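Local coordinates for sulfur oxidation protein soxB (Thermus thermophilus, PDB 2WDD) that probably hydrolyses the sulfur-sulfur bond of cysteine S-thiosulfonate in the Sox sulfur oxidation pathway, using a two-manganese site related to that of the 5'-nucleotidases, at residues Met160-Trp164 against Gly216-Val222; Tyr187-Asp192 against Gly233-Asp239; Ala201-His205 against Lys249-Ala255; Ala257-His263 against Asp280-His286. The contacts are given in a common frame with arbitrary orientation. Where two conformers were deposited one is given. Residue numbers count along the deposited sequence, not the author numbering.

How the contacts relate
Contacts 1 and 4 together build one manganese site: H163 of contact 1 and H263 and H286 of contact 4 bind the same ion, which also carries water 1, and D132 completes this site. Their centres lie about 12 Å apart, and A217 N to L261 O (3.0 Å) and A217 O to H263 N (2.9 Å) join them where strands 210-217 and 257-262 are neighbours in one sheet. Contact 2, its centre about 10 Å from that of contact 1, meets it through N188 ND2 to S218 O (2.9 Å). Contact 3 is peripheral, at an outermost strand, 202-207, of that sheet, yet R251 NH2 reaches D280 OD2 of contact 4 in a 2.7 Å salt bridge.

Contact 1. Residues Met160-Trp164 against Gly216-Val222; sequences MVSHW and GASYPYV. With MN (manganese (II) ion), chain H.
From M160 to H163 the backbone is extended, running on from strand 159-160, and W164 turns into 3-10 conformation; segment 216-222 leaves the end of strand 210-217 and closes in a type I turn from Y219 to V222. CA atoms pair S162 with S218 (4.8 Å) and H163 with Y219 (5.2 Å). V161, chi1 m, puts CG1 3.6 Å from G216 CA; a CB on G216 would collide with that methyl. S162, chi1 p, brings OG to 2.7 Å from S218 OG in a hydrogen bond, S218 OG also bonding S186, while S162 O accepts Y219 N at 3.0 Å (165°). H163 has chi1 t. The H163 and Y219 rings meet obliquely, centroids 4.2 Å apart, planes at 35°; Y219 CD2 is over a face of the H163 ring, 3.4 Å from H163 NE2. With H163 ND1 2.2 Å from manganese and H163 NE2 hydrogen-bonded to H226, both ring nitrogens are engaged, consistent with a fixed orientation for a histidine ligand in the two-metal site of this 5'-nucleotidase-family protein.

Contact 2. Residues Tyr187-Asp192 against Gly233-Asp239; sequences YNIVDD and GLSFALD. With TBU (tertiary-butyl alcohol), chain E.
Two short strands, 190-191 and 234-235, form an antiparallel ribbon. V190 and S235 are a hydrogen-bonded pair (CA-CA 5.3 Å), with V190 N to S235 O at 2.9 Å and S235 N to V190 O at 2.8 Å; D191 and L234 are the adjacent non-hydrogen-bonded pair (CA-CA 4.8 Å). D192 N to G233 O, 2.9 Å, continues the ladder. G233 has phi/psi 97/-11, where a CB would jam against the preceding carbonyl.

At the other end side chains and a water add to the pairing. N188, chi1 p and chi2 -42°, directs ND2 to F236 O at 2.9 Å; water 2 links two backbone carbonyls, N188 O and A237 O, 2.7 Å from each. Y187, chi1 p and chi2 91°, brings OH within 3.3 Å of D239 N, a weak hydrogen bond, and 3.5 Å of L238 CD1. I189 (m, t) sets CD1 3.6 Å from F236 CE1, with CG2 over one face of that ring; F236 has chi1 m and chi2 -110°. V190, chi1 m, and S235, chi1 t, share a sheet face, V190 CG2 lying 3.8 Å from S235 CB. F236 N donates to the tert-butanol O at 2.9 Å (179°); S235, F236, A237 and K223 line the pocket of this alcohol.

D239 is the N-cap of helix 240-252, its OD1 accepting R242 N. That helix touches Y187 and V190, L238 packs on helix 266-273, and Y187 pairs through its backbone with G216 of strand 210-217.

Contact 3. Residues Ala201-His205 against Lys249-Ala255; sequences AYRIH and KARAEGA
Segment 249-255 is the C-terminal end of helix 240-252 and its exit turn, packed on strand 202-207, from which Y202 and I204 point toward it. K249, chi1 t, passes its CG 3.2 Å from Y202 OH, and its O receives E253 N at 2.9 Å. A250 makes the CH-pi contact: its CB sits 3.8 Å from the Y202 ring centroid, 9° off the normal, the ring being placed there by chi1 p and chi2 81°. The A250 carbonyl O lies 3.5 Å from I204 CD1. E253, chi1 m and chi2 t, accepts the Y202 hydroxyl, Y202 OH to E253 OE1 2.7 Å, near the ring plane, and its CB lies 3.9 Å from I204 CD1. The helix ends in a Schellman motif, with A255 N to A250 O at 3.0 Å and G254 N to R251 O at 3.0 Å, and G254 at phi/psi 113/1; the turn leads into strand 257-262 of the same sheet. A255 points toward the strand, its CB 4.2 Å from CD1 of I204 (m, t); A250 and A255 also touch A213 on strand 210-217.

Contact 4. Residues Ala257-His263 against Asp280-His286; sequences AVVLLSH and DLILSGH. With MN (manganese (II) ion), chain H.
Aliphatic side chains fill the middle of this strand pair. On one face V259 (chi1 t) places CG1 4.0 Å from L281 CD2 and 3.9 Å from L283 CD1, and L261 (t, p) brings CD1 4.1 Å from L283 CB; L283 is m, t. This face packs on L31 and Y33 of strand 29-34. On the other, L260 CB lies 4.1 Å from I282 CG1 and S262 CB 3.9 Å from I282 CG2.

The strands run parallel, 15° apart with axes 4.6 Å at closest approach, in the register V259-L281, L260-I282, L261-L283, S262-S284. Hydrogen bonds alternate: L260 N to L281 O 2.8 Å, L283 N to L260 O 2.9 Å, S262 N to L283 O 2.9 Å, G285 N to S262 O 2.9 Å. With helix 266-273 between them in sequence they form a beta-alpha-beta unit, whose helix supplies D269 to the hydroxyls of S262 and S284.

At the N-terminal edge V258 O accepts D280 N (2.9 Å) and L281 N (3.3 Å), while D280 OD2, salt-bridged to R251, accepts V258 N at 2.8 Å. Just past the C-terminal end of each strand lies a metal ligand: H263 NE2 is 2.2 Å and H286 ND1 2.3 Å from manganese. H263 NE2 and H286 ND1 are 3.2 Å apart; H263 ND1 is hydrogen-bonded to G130 O. H286 O accepts water 1 at 2.8 Å, itself 2.1 Å from the metal.

Contact 1. Residues Met160-Trp164 against Gly216-Val222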
# COMPACT_ATOMS: atom_id res chain seq x y z
N MET A 160 0.01 8.80 -13.89
CA MET A 160 0.20 8.36 -12.52
C MET A 160 -0.30 9.45 -11.59
O MET A 160 -0.46 10.62 -12.00
CB MET A 160 1.66 8.02 -12.20
CG MET A 160 2.49 9.20 -11.72
SD MET A 160 4.22 8.69 -11.27
CE MET A 160 3.97 8.07 -9.58
N VAL A 161 -0.62 9.05 -10.36
CA VAL A 161 -0.96 9.97 -9.29
C VAL A 161 0.05 9.71 -8.17
O VAL A 161 1.03 8.97 -8.37
CB VAL A 161 -2.43 9.90 -8.85
CG1 VAL A 161 -3.34 10.32 -10.02
CG2 VAL A 161 -2.81 8.51 -8.35
N SER A 162 -0.16 10.31 -6.99
CA SER A 162 0.88 10.19 -5.98
C SER A 162 0.48 10.15 -4.52
O SER A 162 -0.63 10.51 -4.14
CB SER A 162 1.82 11.38 -6.15
OG SER A 162 1.19 12.57 -5.68
N HIS A 163 1.45 9.74 -3.71
CA HIS A 163 1.37 9.75 -2.26
C HIS A 163 2.79 9.72 -1.69
O HIS A 163 3.39 10.78 -1.43
CB HIS A 163 0.50 8.64 -1.69
CG HIS A 163 0.62 8.51 -0.20
ND1 HIS A 163 0.20 7.38 0.48
CD2 HIS A 163 1.15 9.33 0.74
CE1 HIS A 163 0.46 7.52 1.77
NE2 HIS A 163 1.04 8.70 1.95
N TRP A 164 3.37 8.52 -1.55
CA TRP A 164 4.72 8.39 -0.97
C TRP A 164 5.81 9.03 -1.80
O TRP A 164 6.91 9.27 -1.30
CB TRP A 164 5.07 6.94 -0.65
CG TRP A 164 4.50 6.47 0.66
CD1 TRP A 164 3.24 5.97 0.88
CD2 TRP A 164 5.18 6.41 1.91
NE1 TRP A 164 3.09 5.64 2.21
CE2 TRP A 164 4.27 5.90 2.86
CE3 TRP A 164 6.46 6.78 2.33
CZ2 TRP A 164 4.59 5.77 4.21
CZ3 TRP A 164 6.78 6.63 3.68
CH2 TRP A 164 5.85 6.13 4.59
N GLY A 216 -7.15 12.72 -12.04
CA GLY A 216 -6.28 12.21 -11.00
C GLY A 216 -6.51 12.82 -9.63
O GLY A 216 -6.82 14.00 -9.49
N ALA A 217 -6.32 12.01 -8.60
CA ALA A 217 -6.40 12.48 -7.22
C ALA A 217 -5.26 11.88 -6.41
O ALA A 217 -5.09 10.67 -6.38
CB ALA A 217 -7.73 12.12 -6.59
N SER A 218 -4.44 12.75 -5.82
CA SER A 218 -3.36 12.30 -4.96
C SER A 218 -3.84 12.21 -3.50
O SER A 218 -4.88 12.77 -3.14
CB SER A 218 -2.16 13.24 -5.06
OG SER A 218 -1.45 12.99 -6.27
N TYR A 219 -3.09 11.51 -2.67
CA TYR A 219 -3.49 11.31 -1.27
C TYR A 219 -3.69 12.65 -0.57
O TYR A 219 -2.79 13.48 -0.56
CB TYR A 219 -2.41 10.52 -0.55
CG TYR A 219 -2.79 10.06 0.84
CD1 TYR A 219 -3.95 9.34 1.07
CD2 TYR A 219 -1.94 10.30 1.92
CE1 TYR A 219 -4.30 8.91 2.34
CE2 TYR A 219 -2.27 9.86 3.19
CZ TYR A 219 -3.43 9.16 3.40
OH TYR A 219 -3.75 8.71 4.67
N PRO A 220 -4.86 12.85 0.05
CA PRO A 220 -5.14 14.16 0.68
C PRO A 220 -4.46 14.42 2.02
O PRO A 220 -4.46 15.55 2.51
CB PRO A 220 -6.66 14.15 0.88
CG PRO A 220 -7.05 12.70 0.85
CD PRO A 220 -6.08 12.02 -0.07
N TYR A 221 -3.89 13.37 2.62
CA TYR A 221 -3.31 13.51 3.95
C TYR A 221 -1.79 13.47 4.01
O TYR A 221 -1.21 13.13 5.05
CB TYR A 221 -3.95 12.50 4.90
CG TYR A 221 -5.46 12.53 4.84
CD1 TYR A 221 -6.17 13.67 5.23
CD2 TYR A 221 -6.19 11.45 4.35
CE1 TYR A 221 -7.55 13.71 5.16
CE2 TYR A 221 -7.57 11.48 4.30
CZ TYR A 221 -8.25 12.61 4.71
OH TYR A 221 -9.62 12.66 4.64
N VAL A 222 -1.15 13.84 2.92
CA VAL A 222 0.31 13.85 2.88
C VAL A 222 0.93 14.70 3.98
O VAL A 222 1.96 14.34 4.55
CB VAL A 222 0.82 14.27 1.48
CG1 VAL A 222 2.35 14.28 1.44
CG2 VAL A 222 0.27 13.34 0.39
MN MN H . -0.61 5.42 -0.22
O HOH W 1 -0.64 3.39 0.38

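Contact 2. Residues Tyr187-Asp192 against Gly233-Asp239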
# COMPACT_ATOMS: atom_id res chain seq x y z
N TYR A 187 -5.91 16.77 -9.31
CA TYR A 187 -6.79 17.94 -9.20
C TYR A 187 -6.53 18.66 -7.88
O TYR A 187 -6.81 19.86 -7.75
CB TYR A 187 -8.27 17.51 -9.26
CG TYR A 187 -8.82 17.10 -7.90
CD1 TYR A 187 -9.42 18.03 -7.06
CD2 TYR A 187 -8.63 15.81 -7.41
CE1 TYR A 187 -9.88 17.68 -5.80
CE2 TYR A 187 -9.06 15.45 -6.14
CZ TYR A 187 -9.69 16.38 -5.34
OH TYR A 187 -10.11 16.02 -4.08
N ASN A 188 -5.98 17.94 -6.90
CA ASN A 188 -5.87 18.45 -5.55
C ASN A 188 -4.58 19.05 -5.02
O ASN A 188 -4.58 19.61 -3.93
CB ASN A 188 -6.42 17.43 -4.54
CG ASN A 188 -5.66 16.11 -4.55
OD1 ASN A 188 -5.29 15.58 -5.60
ND2 ASN A 188 -5.41 15.58 -3.35
N ILE A 189 -3.48 18.91 -5.76
CA ILE A 189 -2.21 19.46 -5.31
C ILE A 189 -2.18 20.92 -5.77
O ILE A 189 -2.12 21.19 -6.97
CB ILE A 189 -1.02 18.66 -5.84
CG1 ILE A 189 -1.11 17.21 -5.33
CG2 ILE A 189 0.32 19.27 -5.38
CD1 ILE A 189 -0.11 16.26 -5.96
N VAL A 190 -2.26 21.84 -4.82
CA VAL A 190 -2.31 23.26 -5.14
C VAL A 190 -1.31 24.02 -4.29
O VAL A 190 -0.84 23.52 -3.27
CB VAL A 190 -3.74 23.83 -4.93
CG1 VAL A 190 -4.78 23.01 -5.72
CG2 VAL A 190 -4.11 23.87 -3.43
N ASP A 191 -1.01 25.25 -4.69
CA ASP A 191 -0.11 26.07 -3.90
C ASP A 191 -0.86 26.47 -2.64
O ASP A 191 -2.05 26.79 -2.69
CB ASP A 191 0.26 27.32 -4.68
CG ASP A 191 1.08 28.26 -3.86
OD1 ASP A 191 2.25 27.93 -3.59
OD2 ASP A 191 0.51 29.25 -3.36
N ASP A 192 -0.19 26.44 -1.49
CA ASP A 192 -0.85 26.72 -0.23
C ASP A 192 -1.19 28.18 0.10
O ASP A 192 -1.88 28.46 1.08
CB ASP A 192 -0.17 26.01 0.95
CG ASP A 192 1.14 26.67 1.37
OD1 ASP A 192 1.61 27.60 0.68
OD2 ASP A 192 1.71 26.23 2.39
N GLY A 233 4.72 24.41 1.18
CA GLY A 233 4.27 25.25 0.08
C GLY A 233 3.13 24.62 -0.69
O GLY A 233 2.49 25.27 -1.52
N LEU A 234 2.86 23.35 -0.40
CA LEU A 234 1.78 22.63 -1.07
C LEU A 234 0.62 22.27 -0.16
O LEU A 234 0.81 21.98 1.03
CB LEU A 234 2.32 21.33 -1.65
CG LEU A 234 3.48 21.47 -2.64
CD1 LEU A 234 3.99 20.10 -3.09
CD2 LEU A 234 3.03 22.30 -3.82
N SER A 235 -0.57 22.22 -0.75
CA SER A 235 -1.77 21.74 -0.07
C SER A 235 -2.27 20.57 -0.92
O SER A 235 -2.23 20.64 -2.14
CB SER A 235 -2.85 22.80 -0.01
OG SER A 235 -4.04 22.24 0.52
N PHE A 236 -2.72 19.50 -0.27
CA PHE A 236 -3.23 18.30 -0.95
C PHE A 236 -4.69 18.09 -0.55
O PHE A 236 -5.29 17.04 -0.84
CB PHE A 236 -2.45 17.07 -0.44
CG PHE A 236 -1.08 16.92 -1.04
CD1 PHE A 236 -0.81 15.90 -1.93
CD2 PHE A 236 -0.03 17.75 -0.65
CE1 PHE A 236 0.44 15.74 -2.47
CE2 PHE A 236 1.23 17.60 -1.21
CZ PHE A 236 1.45 16.60 -2.14
N ALA A 237 -5.24 19.02 0.21
CA ALA A 237 -6.58 18.86 0.77
C ALA A 237 -7.65 18.31 -0.17
O ALA A 237 -7.73 18.70 -1.34
CB ALA A 237 -7.07 20.16 1.40
N LEU A 238 -8.47 17.41 0.36
CA LEU A 238 -9.60 16.87 -0.38
C LEU A 238 -10.53 18.07 -0.58
O LEU A 238 -10.90 18.75 0.38
CB LEU A 238 -10.30 15.79 0.45
CG LEU A 238 -11.65 15.27 -0.07
CD1 LEU A 238 -11.45 14.39 -1.29
CD2 LEU A 238 -12.38 14.52 1.03
N ASP A 239 -10.87 18.35 -1.83
CA ASP A 239 -11.70 19.51 -2.17
C ASP A 239 -12.81 19.05 -3.10
O ASP A 239 -12.64 18.99 -4.32
CB ASP A 239 -10.82 20.56 -2.86
CG ASP A 239 -11.49 21.92 -2.95
OD1 ASP A 239 -12.74 21.98 -3.02
OD2 ASP A 239 -10.76 22.93 -3.02
O TBU E . -2.73 19.56 2.63
C TBU E . -3.53 20.27 3.61
C1 TBU E . -3.68 21.71 3.20
C2 TBU E . -4.95 19.73 3.79
C3 TBU E . -2.81 20.22 4.95
O HOH W 2 -6.70 20.79 -2.70
O HOH W 3 2.61 23.92 3.50

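Contact 3. Residues Ala201-His205 against Lys249-Ala255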
# COMPACT_ATOMS: atom_id res chain seq x y z
N ALA A 201 -5.59 18.44 -13.86
CA ALA A 201 -6.54 17.62 -13.11
C ALA A 201 -6.91 16.37 -13.89
O ALA A 201 -7.17 15.32 -13.31
CB ALA A 201 -7.80 18.41 -12.80
N TYR A 202 -6.98 16.50 -15.22
CA TYR A 202 -7.40 15.37 -16.04
C TYR A 202 -6.87 15.44 -17.47
O TYR A 202 -6.34 16.47 -17.90
CB TYR A 202 -8.94 15.30 -16.09
CG TYR A 202 -9.60 16.47 -16.79
CD1 TYR A 202 -9.69 16.52 -18.17
CD2 TYR A 202 -10.13 17.53 -16.06
CE1 TYR A 202 -10.28 17.60 -18.82
CE2 TYR A 202 -10.70 18.63 -16.69
CZ TYR A 202 -10.78 18.65 -18.07
OH TYR A 202 -11.36 19.73 -18.68
N ARG A 203 -7.00 14.33 -18.19
CA ARG A 203 -6.64 14.27 -19.60
C ARG A 203 -7.73 13.49 -20.32
O ARG A 203 -8.14 12.44 -19.85
CB ARG A 203 -5.29 13.58 -19.81
CG ARG A 203 -4.90 13.45 -21.29
CD ARG A 203 -4.74 14.82 -21.95
NE ARG A 203 -3.97 15.71 -21.09
CZ ARG A 203 -4.20 17.01 -20.94
NH1 ARG A 203 -5.14 17.61 -21.66
NH2 ARG A 203 -3.45 17.71 -20.11
N ILE A 204 -8.19 14.01 -21.46
CA ILE A 204 -9.20 13.32 -22.25
C ILE A 204 -8.51 12.54 -23.36
O ILE A 204 -7.63 13.07 -24.05
CB ILE A 204 -10.27 14.28 -22.81
CG1 ILE A 204 -11.09 14.88 -21.67
CG2 ILE A 204 -11.19 13.54 -23.79
CD1 ILE A 204 -11.95 16.06 -22.09
N HIS A 205 -8.90 11.28 -23.51
CA HIS A 205 -8.32 10.40 -24.51
C HIS A 205 -9.37 9.95 -25.50
O HIS A 205 -10.49 9.61 -25.12
CB HIS A 205 -7.74 9.16 -23.84
CG HIS A 205 -6.53 9.44 -23.01
ND1 HIS A 205 -5.25 9.36 -23.52
CD2 HIS A 205 -6.40 9.78 -21.70
CE1 HIS A 205 -4.39 9.67 -22.56
NE2 HIS A 205 -5.06 9.93 -21.46
N LYS A 249 -16.07 19.89 -15.95
CA LYS A 249 -15.30 20.50 -17.02
C LYS A 249 -14.91 19.49 -18.09
O LYS A 249 -15.04 19.75 -19.29
CB LYS A 249 -14.07 21.22 -16.47
CG LYS A 249 -13.29 22.02 -17.52
CD LYS A 249 -12.09 22.72 -16.90
CE LYS A 249 -11.16 23.27 -17.97
NZ LYS A 249 -9.98 23.94 -17.37
N ALA A 250 -14.45 18.31 -17.66
CA ALA A 250 -14.08 17.28 -18.62
C ALA A 250 -15.29 16.95 -19.51
O ALA A 250 -15.14 16.75 -20.71
CB ALA A 250 -13.62 16.02 -17.88
N ARG A 251 -16.46 16.88 -18.90
CA ARG A 251 -17.68 16.57 -19.64
C ARG A 251 -18.08 17.71 -20.58
O ARG A 251 -18.53 17.47 -21.70
CB ARG A 251 -18.82 16.20 -18.69
CG ARG A 251 -18.73 14.75 -18.20
CD ARG A 251 -19.85 14.39 -17.23
NE ARG A 251 -19.64 13.07 -16.64
CZ ARG A 251 -19.72 11.93 -17.31
NH1 ARG A 251 -20.03 11.93 -18.60
NH2 ARG A 251 -19.48 10.77 -16.71
N ALA A 252 -17.84 18.94 -20.15
CA ALA A 252 -18.14 20.10 -20.99
C ALA A 252 -17.19 20.15 -22.18
O ALA A 252 -17.54 20.67 -23.24
CB ALA A 252 -18.06 21.37 -20.18
N GLU A 253 -16.00 19.59 -22.02
CA GLU A 253 -15.02 19.54 -23.10
C GLU A 253 -15.25 18.34 -24.01
O GLU A 253 -14.51 18.14 -24.98
CB GLU A 253 -13.59 19.55 -22.55
CG GLU A 253 -13.22 20.87 -21.90
CD GLU A 253 -11.75 20.97 -21.58
OE1 GLU A 253 -11.12 19.92 -21.33
OE2 GLU A 253 -11.22 22.10 -21.57
N GLY A 254 -16.28 17.55 -23.72
CA GLY A 254 -16.62 16.42 -24.57
C GLY A 254 -16.44 15.00 -24.04
O GLY A 254 -16.71 14.05 -24.77
N ALA A 255 -15.98 14.84 -22.81
CA ALA A 255 -15.80 13.49 -22.27
C ALA A 255 -17.15 12.78 -22.14
O ALA A 255 -18.09 13.32 -21.59
CB ALA A 255 -15.09 13.54 -20.92

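Contact 4. Residues Ala257-His263 against Asp280-His286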
# COMPACT_ATOMS: atom_id res chain seq x y z
N ALA A 257 -17.21 9.58 -20.78
CA ALA A 257 -17.04 8.81 -19.55
C ALA A 257 -15.91 9.40 -18.73
O ALA A 257 -14.98 9.98 -19.28
CB ALA A 257 -16.76 7.35 -19.86
N VAL A 258 -15.99 9.23 -17.41
CA VAL A 258 -14.98 9.79 -16.52
C VAL A 258 -14.44 8.73 -15.57
O VAL A 258 -15.20 8.07 -14.86
CB VAL A 258 -15.55 11.00 -15.74
CG1 VAL A 258 -14.54 11.49 -14.69
CG2 VAL A 258 -15.92 12.12 -16.71
N VAL A 259 -13.12 8.57 -15.56
CA VAL A 259 -12.45 7.62 -14.69
C VAL A 259 -11.60 8.42 -13.70
O VAL A 259 -10.82 9.27 -14.13
CB VAL A 259 -11.53 6.68 -15.50
CG1 VAL A 259 -10.80 5.69 -14.57
CG2 VAL A 259 -12.32 5.95 -16.59
N LEU A 260 -11.73 8.14 -12.41
CA LEU A 260 -10.90 8.81 -11.41
C LEU A 260 -9.77 7.85 -11.02
O LEU A 260 -10.04 6.78 -10.50
CB LEU A 260 -11.71 9.17 -10.15
CG LEU A 260 -10.89 9.82 -9.03
CD1 LEU A 260 -10.43 11.22 -9.45
CD2 LEU A 260 -11.69 9.90 -7.74
N LEU A 261 -8.52 8.22 -11.32
CA LEU A 261 -7.33 7.45 -10.95
C LEU A 261 -6.98 8.03 -9.58
O LEU A 261 -6.51 9.17 -9.48
CB LEU A 261 -6.19 7.74 -11.93
CG LEU A 261 -4.84 7.04 -11.72
CD1 LEU A 261 -4.99 5.53 -11.69
CD2 LEU A 261 -3.89 7.46 -12.83
N SER A 262 -7.34 7.30 -8.53
CA SER A 262 -7.29 7.81 -7.17
C SER A 262 -6.25 7.23 -6.23
O SER A 262 -5.98 6.02 -6.25
CB SER A 262 -8.65 7.54 -6.53
OG SER A 262 -8.77 8.14 -5.26
N HIS A 263 -5.76 8.09 -5.35
CA HIS A 263 -4.91 7.64 -4.25
C HIS A 263 -5.52 8.17 -2.95
O HIS A 263 -4.80 8.48 -2.01
CB HIS A 263 -3.44 8.04 -4.37
CG HIS A 263 -2.53 7.11 -3.63
ND1 HIS A 263 -1.83 6.10 -4.26
CD2 HIS A 263 -2.28 6.98 -2.31
CE1 HIS A 263 -1.18 5.39 -3.34
NE2 HIS A 263 -1.44 5.91 -2.16
N ASP A 280 -17.71 7.73 -13.38
CA ASP A 280 -18.20 6.43 -13.83
C ASP A 280 -17.41 5.25 -13.27
O ASP A 280 -17.96 4.19 -13.02
CB ASP A 280 -18.23 6.38 -15.35
CG ASP A 280 -19.07 7.49 -15.94
OD1 ASP A 280 -20.23 7.65 -15.49
OD2 ASP A 280 -18.54 8.27 -16.75
N LEU A 281 -16.11 5.46 -13.08
CA LEU A 281 -15.25 4.40 -12.59
C LEU A 281 -14.17 5.05 -11.74
O LEU A 281 -13.68 6.12 -12.08
CB LEU A 281 -14.58 3.71 -13.77
CG LEU A 281 -13.46 2.70 -13.48
CD1 LEU A 281 -14.03 1.49 -12.74
CD2 LEU A 281 -12.76 2.26 -14.78
N ILE A 282 -13.81 4.38 -10.65
CA ILE A 282 -12.71 4.84 -9.79
C ILE A 282 -11.72 3.68 -9.72
O ILE A 282 -12.12 2.55 -9.42
CB ILE A 282 -13.15 5.22 -8.34
CG1 ILE A 282 -14.10 6.41 -8.36
CG2 ILE A 282 -11.91 5.59 -7.50
CD1 ILE A 282 -14.78 6.70 -7.03
N LEU A 283 -10.45 3.97 -9.99
CA LEU A 283 -9.34 3.03 -9.88
C LEU A 283 -8.73 3.45 -8.53
O LEU A 283 -8.11 4.52 -8.42
CB LEU A 283 -8.35 3.21 -11.04
CG LEU A 283 -9.00 2.91 -12.41
CD1 LEU A 283 -8.04 3.17 -13.57
CD2 LEU A 283 -9.56 1.46 -12.45
N SER A 284 -8.99 2.64 -7.51
CA SER A 284 -8.64 2.95 -6.13
C SER A 284 -7.32 2.38 -5.62
O SER A 284 -7.20 1.17 -5.40
CB SER A 284 -9.75 2.48 -5.17
OG SER A 284 -10.98 3.15 -5.37
N GLY A 285 -6.36 3.27 -5.38
CA GLY A 285 -5.08 2.88 -4.82
C GLY A 285 -5.08 3.16 -3.32
O GLY A 285 -6.12 3.35 -2.71
N HIS A 286 -3.88 3.20 -2.74
CA HIS A 286 -3.67 3.53 -1.34
C HIS A 286 -3.97 2.46 -0.29
O HIS A 286 -3.18 2.23 0.63
CB HIS A 286 -4.33 4.85 -0.93
CG HIS A 286 -3.97 5.27 0.46
ND1 HIS A 286 -2.67 5.57 0.82
CD2 HIS A 286 -4.70 5.33 1.59
CE1 HIS A 286 -2.62 5.82 2.12
NE2 HIS A 286 -3.84 5.69 2.61
MN MN H . -0.61 5.42 -0.22
O HOH W 1 -0.64 3.39 0.38